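Phosphatidylinositol transfer protein SFH5 (Saccharomyces cerevisiae, PDB 6W32) binds and transfers phosphatidylinositol, regulates plasma-membrane phosphatidylinositol 4,5-bisphosphate, and binds heme, with a possible role in responses to organic oxidants. Local coordinates at residues A[139-149]-A[186-197]. Numbering follows the deposited sequence.
Sequences GQLVKKKELFQ and KGVSVWRMDSDI. With HEM (protoporphyrin IX containing Fe), chain D.
K186 meets G139 through backbone alone: the carbonyl O of K186 lies 3.7 Å from G139 CA. The contact lies just beyond the ends of the adjacent parallel strands 132-136 and 179-184. Both residues directly follow heme-binding tyrosines, Y138 and the iron ligand Y185. At G187 the carbonyl O faces V142 CG1, while V142 CG2, anti to the backbone N, reaches the aliphatic part of R192, the two side chains crossing at about a right angle. V188, next along, turns CG1 to the heme vinyl carbon CBB.

R192, the centre of an inverse gamma turn, supplies the one hydrogen bond between the segments: K145 NZ donates to R192 O at 2.5 Å. The C=O...N angle is 136° and the nitrogen is tilted 28° from the carbonyl plane. Bends at chi2 and chi4 carry the lysine chain past R192 CB to this oxygen. M193 follows, with SD near the same vinyl group. D194 OD2 lies beside K145 CD; at 4.2 Å from NZ it is beyond salt-bridge range, though close enough for a probable weak electrostatic attraction. Its OD1 caps the helix 195-211 by a weak bond from D196 N.

D196 packs CB against F148 CB (3.7 Å), and its OD2 approaches Q149 CG. I197 sets CG1 over the centre of the F148 ring, a CH-pi contact 4.0 Å from the centroid and 11° off the normal, while its CG2 lies over the face of a heme pyrrole, 3.5 Å from heme C2B. F148 CZ meets the edge of that pyrrole at heme methyl CMB, 3.5 Å away. With V188 and M193 at the vinyl group, F148 and I197 thus line the pocket around this pyrrole corner, within the heme site of a Sec14-like CRAL-TRIO domain.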
ATOM      1  N   GLY A 139      12.075  -7.770 -11.898  1.00 48.66           N
ATOM      2  CA  GLY A 139      13.192  -8.319 -12.656  1.00 52.28           C
ATOM      3  C   GLY A 139      12.816  -8.797 -14.045  1.00 53.29           C
ATOM      4  O   GLY A 139      13.635  -8.752 -14.965  1.00 59.65           O
ATOM      5  N   GLN A 140      11.575  -9.244 -14.221  1.00 56.57           N
ATOM      6  CA  GLN A 140      11.053  -9.609 -15.532  1.00 59.87           C
ATOM      7  C   GLN A 140      10.996  -8.442 -16.522  1.00 62.89           C
ATOM      8  O   GLN A 140      10.902  -8.696 -17.727  1.00 67.99           O
ATOM      9  CB  GLN A 140       9.666 -10.235 -15.353  1.00 50.95           C
ATOM     10  CG  GLN A 140       9.758 -11.565 -14.683  1.00 39.98           C
ATOM     11  CD  GLN A 140       8.438 -12.281 -14.566  1.00 55.79           C
ATOM     12  OE1 GLN A 140       7.594 -12.249 -15.468  1.00 61.27           O
ATOM     13  NE2 GLN A 140       8.238 -12.929 -13.431  1.00 58.38           N
ATOM     14  N   LEU A 141      11.093  -7.186 -16.066  1.00 62.57           N
ATOM     15  CA  LEU A 141      10.887  -6.026 -16.930  1.00 68.87           C
ATOM     16  C   LEU A 141      12.175  -5.307 -17.340  1.00 75.85           C
ATOM     17  O   LEU A 141      12.088  -4.199 -17.893  1.00 83.86           O
ATOM     18  CB  LEU A 141       9.952  -5.015 -16.262  1.00 63.64           C
ATOM     19  CG  LEU A 141       8.473  -5.321 -16.091  1.00 60.73           C
ATOM     20  CD1 LEU A 141       8.348  -6.240 -14.940  1.00 61.76           C
ATOM     21  CD2 LEU A 141       7.730  -4.036 -15.798  1.00 61.52           C
ATOM     22  N   VAL A 142      13.359  -5.872 -17.078  1.00 69.26           N
ATOM     23  CA  VAL A 142      14.589  -5.334 -17.670  1.00 78.64           C
ATOM     24  C   VAL A 142      14.606  -5.551 -19.178  1.00 85.94           C
ATOM     25  O   VAL A 142      15.332  -4.858 -19.905  1.00 84.66           O
ATOM     26  CB  VAL A 142      15.836  -5.983 -16.989  1.00 85.15           C
ATOM     27  CG1 VAL A 142      16.156  -7.374 -17.590  1.00 83.09           C
ATOM     28  CG2 VAL A 142      17.065  -5.030 -17.008  1.00 80.68           C
ATOM     29  N   LYS A 143      13.824  -6.527 -19.654  1.00 89.94           N
ATOM     30  CA  LYS A 143      13.553  -6.688 -21.081  1.00 93.97           C
ATOM     31  C   LYS A 143      12.976  -5.419 -21.700  1.00 90.37           C
ATOM     32  O   LYS A 143      13.283  -5.082 -22.848  1.00 91.53           O
ATOM     33  CB  LYS A 143      12.539  -7.822 -21.299  1.00 97.72           C
ATOM     34  CG  LYS A 143      12.720  -9.120 -20.485  1.00 98.70           C
ATOM     35  CD  LYS A 143      14.148  -9.653 -20.412  1.00 90.45           C
ATOM     36  CE  LYS A 143      14.119 -11.153 -20.144  1.00 93.70           C
ATOM     37  NZ  LYS A 143      13.054 -11.530 -19.160  1.00 92.07           N
ATOM     38  N   LYS A 144      12.088  -4.738 -20.979  1.00 92.16           N
ATOM     39  CA  LYS A 144      11.095  -3.852 -21.582  1.00 89.21           C
ATOM     40  C   LYS A 144      11.165  -2.510 -20.884  1.00 86.95           C
ATOM     41  O   LYS A 144      10.348  -2.238 -20.011  1.00 90.28           O
ATOM     42  CB  LYS A 144       9.700  -4.438 -21.452  1.00 86.99           C
ATOM     43  CG  LYS A 144       9.642  -5.975 -21.368  1.00 90.36           C
ATOM     44  CD  LYS A 144       8.308  -6.433 -21.913  1.00 95.36           C
ATOM     45  CE  LYS A 144       8.076  -7.937 -21.845  1.00 96.45           C
ATOM     46  NZ  LYS A 144       6.731  -8.275 -22.444  1.00 89.07           N
ATOM     47  N   LYS A 145      12.082  -1.649 -21.304  1.00 90.24           N
ATOM     48  CA  LYS A 145      12.222  -0.328 -20.706  1.00 87.45           C
ATOM     49  C   LYS A 145      11.468   0.742 -21.476  1.00 89.40           C
ATOM     50  O   LYS A 145      11.927   1.888 -21.550  1.00 95.06           O
ATOM     51  CB  LYS A 145      13.700   0.042 -20.573  1.00 92.46           C
ATOM     52  CG  LYS A 145      14.549  -1.092 -20.007  1.00 94.20           C
ATOM     53  CD  LYS A 145      15.533  -0.608 -18.937  1.00 81.87           C
ATOM     54  CE  LYS A 145      16.361  -1.768 -18.446  1.00 82.72           C
ATOM     55  NZ  LYS A 145      16.624  -1.735 -16.980  1.00 77.13           N
ATOM     56  N   GLU A 146      10.325   0.388 -22.062  1.00 92.88           N
ATOM     57  CA  GLU A 146       9.351   1.362 -22.557  1.00 89.97           C
ATOM     58  C   GLU A 146       8.191   1.572 -21.592  1.00 82.64           C
ATOM     59  O   GLU A 146       7.588   2.649 -21.587  1.00 76.40           O
ATOM     60  CB  GLU A 146       8.806   0.931 -23.927  1.00 89.06           C
ATOM     61  CG  GLU A 146       7.908  -0.315 -23.904  1.00 92.30           C
ATOM     62  CD  GLU A 146       8.672  -1.628 -24.099  1.00 95.12           C
ATOM     63  OE1 GLU A 146       9.920  -1.595 -24.271  1.00 94.92           O
ATOM     64  OE2 GLU A 146       8.007  -2.694 -24.086  1.00 94.06           O
ATOM     65  N   LEU A 147       7.880   0.569 -20.764  1.00 85.96           N
ATOM     66  CA  LEU A 147       6.922   0.742 -19.676  1.00 82.01           C
ATOM     67  C   LEU A 147       7.305   1.882 -18.751  1.00 77.96           C
ATOM     68  O   LEU A 147       6.450   2.389 -18.021  1.00 76.92           O
ATOM     69  CB  LEU A 147       6.815  -0.542 -18.855  1.00 75.34           C
ATOM     70  CG  LEU A 147       6.487  -1.783 -19.682  1.00 81.70           C
ATOM     71  CD1 LEU A 147       7.251  -2.984 -19.167  1.00 69.97           C
ATOM     72  CD2 LEU A 147       4.985  -2.035 -19.670  1.00 75.90           C
ATOM     73  N   PHE A 148       8.568   2.286 -18.755  1.00 77.32           N
ATOM     74  CA  PHE A 148       9.041   3.305 -17.839  1.00 75.15           C
ATOM     75  C   PHE A 148       9.066   4.700 -18.453  1.00 74.37           C
ATOM     76  O   PHE A 148       9.210   5.682 -17.715  1.00 73.34           O
ATOM     77  CB  PHE A 148      10.432   2.903 -17.322  1.00 76.13           C
ATOM     78  CG  PHE A 148      10.448   1.569 -16.621  1.00 64.91           C
ATOM     79  CD1 PHE A 148      11.110   0.484 -17.175  1.00 76.72           C
ATOM     80  CD2 PHE A 148       9.786   1.402 -15.415  1.00 59.70           C
ATOM     81  CE1 PHE A 148      11.121  -0.764 -16.525  1.00 73.46           C
ATOM     82  CE2 PHE A 148       9.775   0.183 -14.769  1.00 65.10           C
ATOM     83  CZ  PHE A 148      10.447  -0.911 -15.321  1.00 68.82           C
ATOM     84  N   GLN A 149       8.899   4.822 -19.771  1.00 79.18           N
ATOM     85  CA  GLN A 149       8.862   6.149 -20.376  1.00 69.55           C
ATOM     86  C   GLN A 149       7.549   6.853 -20.071  1.00 73.77           C
ATOM     87  O   GLN A 149       7.540   8.068 -19.856  1.00 82.14           O
ATOM     88  CB  GLN A 149       9.050   6.062 -21.887  1.00 72.24           C
ATOM     89  CG  GLN A 149      10.398   5.613 -22.387  1.00 75.96           C
ATOM     90  CD  GLN A 149      10.315   5.112 -23.829  1.00 88.66           C
ATOM     91  OE1 GLN A 149       9.253   5.163 -24.461  1.00 88.07           O
ATOM     92  NE2 GLN A 149      11.435   4.621 -24.352  1.00 94.92           N
ATOM     93  N   LYS A 186      14.989 -10.724  -9.771  1.00 44.83           N
ATOM     94  CA  LYS A 186      15.789 -11.738 -10.442  1.00 46.50           C
ATOM     95  C   LYS A 186      15.959 -11.380 -11.902  1.00 50.87           C
ATOM     96  O   LYS A 186      15.029 -11.516 -12.700  1.00 54.62           O
ATOM     97  CB  LYS A 186      15.171 -13.123 -10.356  1.00 45.55           C
ATOM     98  CG  LYS A 186      16.019 -14.121 -11.143  1.00 49.28           C
ATOM     99  CD  LYS A 186      15.996 -15.561 -10.563  1.00 61.29           C
ATOM    100  CE  LYS A 186      17.366 -16.224 -10.690  1.00 63.82           C
ATOM    101  NZ  LYS A 186      18.072 -15.731 -11.920  1.00 57.74           N
ATOM    102  N   GLY A 187      17.147 -10.939 -12.265  1.00 51.34           N
ATOM    103  CA  GLY A 187      17.414 -10.705 -13.653  1.00 51.18           C
ATOM    104  C   GLY A 187      17.972  -9.333 -13.913  1.00 53.86           C
ATOM    105  O   GLY A 187      18.464  -9.080 -15.010  1.00 64.40           O
ATOM    106  N   VAL A 188      17.923  -8.436 -12.934  1.00 49.99           N
ATOM    107  CA  VAL A 188      18.426  -7.093 -13.184  1.00 55.16           C
ATOM    108  C   VAL A 188      19.885  -7.151 -13.607  1.00 60.75           C
ATOM    109  O   VAL A 188      20.670  -7.985 -13.131  1.00 55.96           O
ATOM    110  CB  VAL A 188      18.254  -6.201 -11.949  1.00 53.48           C
ATOM    111  CG1 VAL A 188      16.828  -5.632 -11.900  1.00 54.59           C
ATOM    112  CG2 VAL A 188      18.578  -6.985 -10.691  1.00 50.71           C
ATOM    113  N   SER A 189      20.234  -6.296 -14.557  1.00 64.06           N
ATOM    114  CA  SER A 189      21.615  -6.099 -14.949  1.00 59.49           C
ATOM    115  C   SER A 189      22.077  -4.797 -14.345  1.00 61.21           C
ATOM    116  O   SER A 189      21.319  -3.831 -14.310  1.00 66.59           O
ATOM    117  CB  SER A 189      21.769  -6.038 -16.456  1.00 66.55           C
ATOM    118  OG  SER A 189      22.846  -5.171 -16.762  1.00 76.46           O
ATOM    119  N   VAL A 190      23.317  -4.773 -13.862  1.00 62.55           N
ATOM    120  CA  VAL A 190      23.833  -3.577 -13.218  1.00 57.53           C
ATOM    121  C   VAL A 190      24.132  -2.474 -14.217  1.00 57.62           C
ATOM    122  O   VAL A 190      24.383  -1.331 -13.820  1.00 55.98           O
ATOM    123  CB  VAL A 190      25.086  -3.947 -12.396  1.00 59.65           C
ATOM    124  CG1 VAL A 190      26.316  -3.945 -13.250  1.00 55.79           C
ATOM    125  CG2 VAL A 190      25.253  -2.990 -11.242  1.00 64.00           C
ATOM    126  N   TRP A 191      24.106  -2.778 -15.512  1.00 62.28           N
ATOM    127  CA  TRP A 191      24.288  -1.733 -16.520  1.00 64.72           C
ATOM    128  C   TRP A 191      22.992  -1.028 -16.896  1.00 63.68           C
ATOM    129  O   TRP A 191      23.022   0.138 -17.295  1.00 64.40           O
ATOM    130  CB  TRP A 191      24.933  -2.321 -17.776  1.00 60.36           C
ATOM    131  CG  TRP A 191      26.123  -3.158 -17.434  1.00 61.34           C
ATOM    132  CD1 TRP A 191      26.328  -4.466 -17.747  1.00 63.42           C
ATOM    133  CD2 TRP A 191      27.254  -2.745 -16.671  1.00 59.47           C
ATOM    134  NE1 TRP A 191      27.535  -4.892 -17.237  1.00 62.67           N
ATOM    135  CE2 TRP A 191      28.116  -3.847 -16.570  1.00 59.96           C
ATOM    136  CE3 TRP A 191      27.624  -1.543 -16.065  1.00 62.61           C
ATOM    137  CZ2 TRP A 191      29.312  -3.783 -15.894  1.00 59.26           C
ATOM    138  CZ3 TRP A 191      28.821  -1.485 -15.387  1.00 62.85           C
ATOM    139  CH2 TRP A 191      29.646  -2.588 -15.306  1.00 61.00           C
ATOM    140  N   ARG A 192      21.855  -1.693 -16.762  1.00 63.99           N
ATOM    141  CA  ARG A 192      20.600  -1.165 -17.270  1.00 67.89           C
ATOM    142  C   ARG A 192      19.809  -0.494 -16.154  1.00 60.98           C
ATOM    143  O   ARG A 192      18.719  -0.895 -15.809  1.00 69.71           O
ATOM    144  CB  ARG A 192      19.804  -2.287 -17.933  1.00 77.12           C
ATOM    145  CG  ARG A 192      20.144  -2.506 -19.420  1.00 86.26           C
ATOM    146  CD  ARG A 192      19.559  -3.832 -19.952  1.00 95.88           C
ATOM    147  NE  ARG A 192      20.391  -4.471 -20.978  1.00 95.49           N
ATOM    148  CZ  ARG A 192      20.949  -5.675 -20.852  1.00 94.93           C
ATOM    149  NH1 ARG A 192      20.765  -6.381 -19.739  1.00 93.47           N
ATOM    150  NH2 ARG A 192      21.694  -6.173 -21.834  1.00 93.96           N
ATOM    151  N   MET A 193      20.367   0.559 -15.595  1.00 59.74           N
ATOM    152  CA  MET A 193      19.773   1.179 -14.415  1.00 63.48           C
ATOM    153  C   MET A 193      19.505   2.642 -14.672  1.00 60.03           C
ATOM    154  O   MET A 193      19.782   3.507 -13.837  1.00 63.34           O
ATOM    155  CB  MET A 193      20.673   0.990 -13.190  1.00 65.34           C
ATOM    156  CG  MET A 193      19.958   1.069 -11.844  1.00 63.89           C
ATOM    157  SD  MET A 193      18.897  -0.343 -11.389  1.00 58.40           S
ATOM    158  CE  MET A 193      19.731  -1.658 -12.263  1.00 56.41           C
ATOM    159  N   ASP A 194      18.945   2.925 -15.842  1.00 60.54           N
ATOM    160  CA  ASP A 194      18.797   4.269 -16.384  1.00 61.58           C
ATOM    161  C   ASP A 194      17.749   5.089 -15.631  1.00 59.39           C
ATOM    162  O   ASP A 194      16.851   4.558 -14.972  1.00 59.02           O
ATOM    163  CB  ASP A 194      18.378   4.174 -17.833  1.00 62.85           C
ATOM    164  CG  ASP A 194      17.218   3.203 -18.014  1.00 69.56           C
ATOM    165  OD1 ASP A 194      16.073   3.552 -17.635  1.00 65.34           O
ATOM    166  OD2 ASP A 194      17.458   2.065 -18.489  1.00 83.91           O
ATOM    167  N   SER A 195      17.826   6.411 -15.815  1.00 60.71           N
ATOM    168  CA  SER A 195      16.961   7.366 -15.127  1.00 60.43           C
ATOM    169  C   SER A 195      15.476   7.197 -15.440  1.00 56.86           C
ATOM    170  O   SER A 195      14.662   7.880 -14.809  1.00 57.92           O
ATOM    171  CB  SER A 195      17.375   8.793 -15.473  1.00 58.43           C
ATOM    172  OG  SER A 195      17.217   9.022 -16.857  1.00 64.20           O
ATOM    173  N   ASP A 196      15.078   6.330 -16.371  1.00 54.63           N
ATOM    174  CA  ASP A 196      13.655   6.026 -16.477  1.00 56.12           C
ATOM    175  C   ASP A 196      13.187   5.296 -15.239  1.00 56.03           C
ATOM    176  O   ASP A 196      12.203   5.694 -14.600  1.00 54.14           O
ATOM    177  CB  ASP A 196      13.364   5.196 -17.724  1.00 62.64           C
ATOM    178  CG  ASP A 196      12.890   6.051 -18.916  1.00 72.62           C
ATOM    179  OD1 ASP A 196      12.797   7.306 -18.786  1.00 70.88           O
ATOM    180  OD2 ASP A 196      12.627   5.453 -19.993  1.00 78.50           O
ATOM    181  N   ILE A 197      13.918   4.240 -14.866  1.00 62.83           N
ATOM    182  CA  ILE A 197      13.594   3.462 -13.676  1.00 56.86           C
ATOM    183  C   ILE A 197      13.692   4.332 -12.436  1.00 53.17           C
ATOM    184  O   ILE A 197      12.812   4.294 -11.561  1.00 50.72           O
ATOM    185  CB  ILE A 197      14.508   2.228 -13.591  1.00 54.55           C
ATOM    186  CG1 ILE A 197      14.104   1.214 -14.663  1.00 57.11           C
ATOM    187  CG2 ILE A 197      14.421   1.566 -12.213  1.00 55.74           C
ATOM    188  CD1 ILE A 197      15.180   0.238 -14.974  1.00 57.91           C
TER
HETATM  189  CHA HEM D 301      11.487   0.906  -4.902  1.00 52.04           C
HETATM  190  CHB HEM D 301      11.426  -0.439  -9.506  1.00 50.11           C
HETATM  191  CHC HEM D 301      15.865  -2.283  -8.989  1.00 48.15           C
HETATM  192  CHD HEM D 301      15.715  -1.363  -4.206  1.00 43.55           C
HETATM  193  C1A HEM D 301      11.100   0.685  -6.197  1.00 50.88           C
HETATM  194  C2A HEM D 301       9.866   1.170  -6.742  1.00 46.50           C
HETATM  195  C3A HEM D 301       9.835   0.836  -8.048  1.00 48.65           C
HETATM  196  C4A HEM D 301      11.062   0.104  -8.316  1.00 46.92           C
HETATM  197  CMA HEM D 301       8.759   1.081  -9.135  1.00 41.29           C
HETATM  198  CAA HEM D 301       8.925   1.996  -5.850  1.00 44.41           C
HETATM  199  CBA HEM D 301       7.647   1.354  -5.361  1.00 42.80           C
HETATM  200  CGA HEM D 301       7.446  -0.086  -5.642  1.00 45.79           C
HETATM  201  O1A HEM D 301       7.173  -0.321  -6.862  1.00 50.90           O
HETATM  202  O2A HEM D 301       6.789  -0.641  -4.700  1.00 45.65           O
HETATM  203  C1B HEM D 301      12.638  -1.000  -9.784  1.00 47.66           C
HETATM  204  C2B HEM D 301      13.057  -1.440 -11.085  1.00 47.62           C
HETATM  205  C3B HEM D 301      14.283  -1.952 -10.961  1.00 52.75           C
HETATM  206  C4B HEM D 301      14.686  -1.849  -9.559  1.00 54.80           C
HETATM  207  CMB HEM D 301      12.178  -1.319 -12.348  1.00 56.58           C
HETATM  208  CAB HEM D 301      15.134  -2.576 -12.088  1.00 54.14           C
HETATM  209  CBB HEM D 301      16.377  -2.194 -12.316  1.00 61.44           C
HETATM  210  C1C HEM D 301      16.247  -2.231  -7.661  1.00 50.77           C
HETATM  211  C2C HEM D 301      17.504  -2.703  -7.036  1.00 53.49           C
HETATM  212  C3C HEM D 301      17.449  -2.438  -5.711  1.00 50.13           C
HETATM  213  C4C HEM D 301      16.168  -1.801  -5.439  1.00 48.51           C
HETATM  214  CMC HEM D 301      18.685  -3.397  -7.763  1.00 47.60           C
HETATM  215  CAC HEM D 301      18.532  -2.771  -4.648  1.00 56.98           C
HETATM  216  CBC HEM D 301      18.206  -3.283  -3.438  1.00 48.62           C
HETATM  217  C1D HEM D 301      14.597  -0.621  -3.942  1.00 47.15           C
HETATM  218  C2D HEM D 301      14.239  -0.017  -2.681  1.00 46.26           C
HETATM  219  C3D HEM D 301      12.919   0.712  -2.946  1.00 44.33           C
HETATM  220  C4D HEM D 301      12.623   0.457  -4.314  1.00 44.67           C
HETATM  221  CMD HEM D 301      14.982  -0.065  -1.343  1.00 44.31           C
HETATM  222  CAD HEM D 301      11.999   1.508  -2.014  1.00 38.12           C
HETATM  223  CBD HEM D 301      10.760   0.638  -1.771  1.00 37.27           C
HETATM  224  CGD HEM D 301       9.881   1.336  -0.764  1.00 40.15           C
HETATM  225  O1D HEM D 301       8.722   0.855  -0.538  1.00 40.94           O
HETATM  226  O2D HEM D 301      10.239   2.506  -0.394  1.00 30.80           O
HETATM  227  NA  HEM D 301      11.816   0.055  -7.175  1.00 48.39           N
HETATM  228  NB  HEM D 301      13.648  -1.259  -8.881  1.00 53.57           N
HETATM  229  NC  HEM D 301      15.520  -1.702  -6.654  1.00 47.56           N
HETATM  230  ND  HEM D 301      13.613  -0.298  -4.896  1.00 48.78           N
HETATM  231 FE   HEM D 301      13.606  -0.900  -6.880  1.00 53.17          FE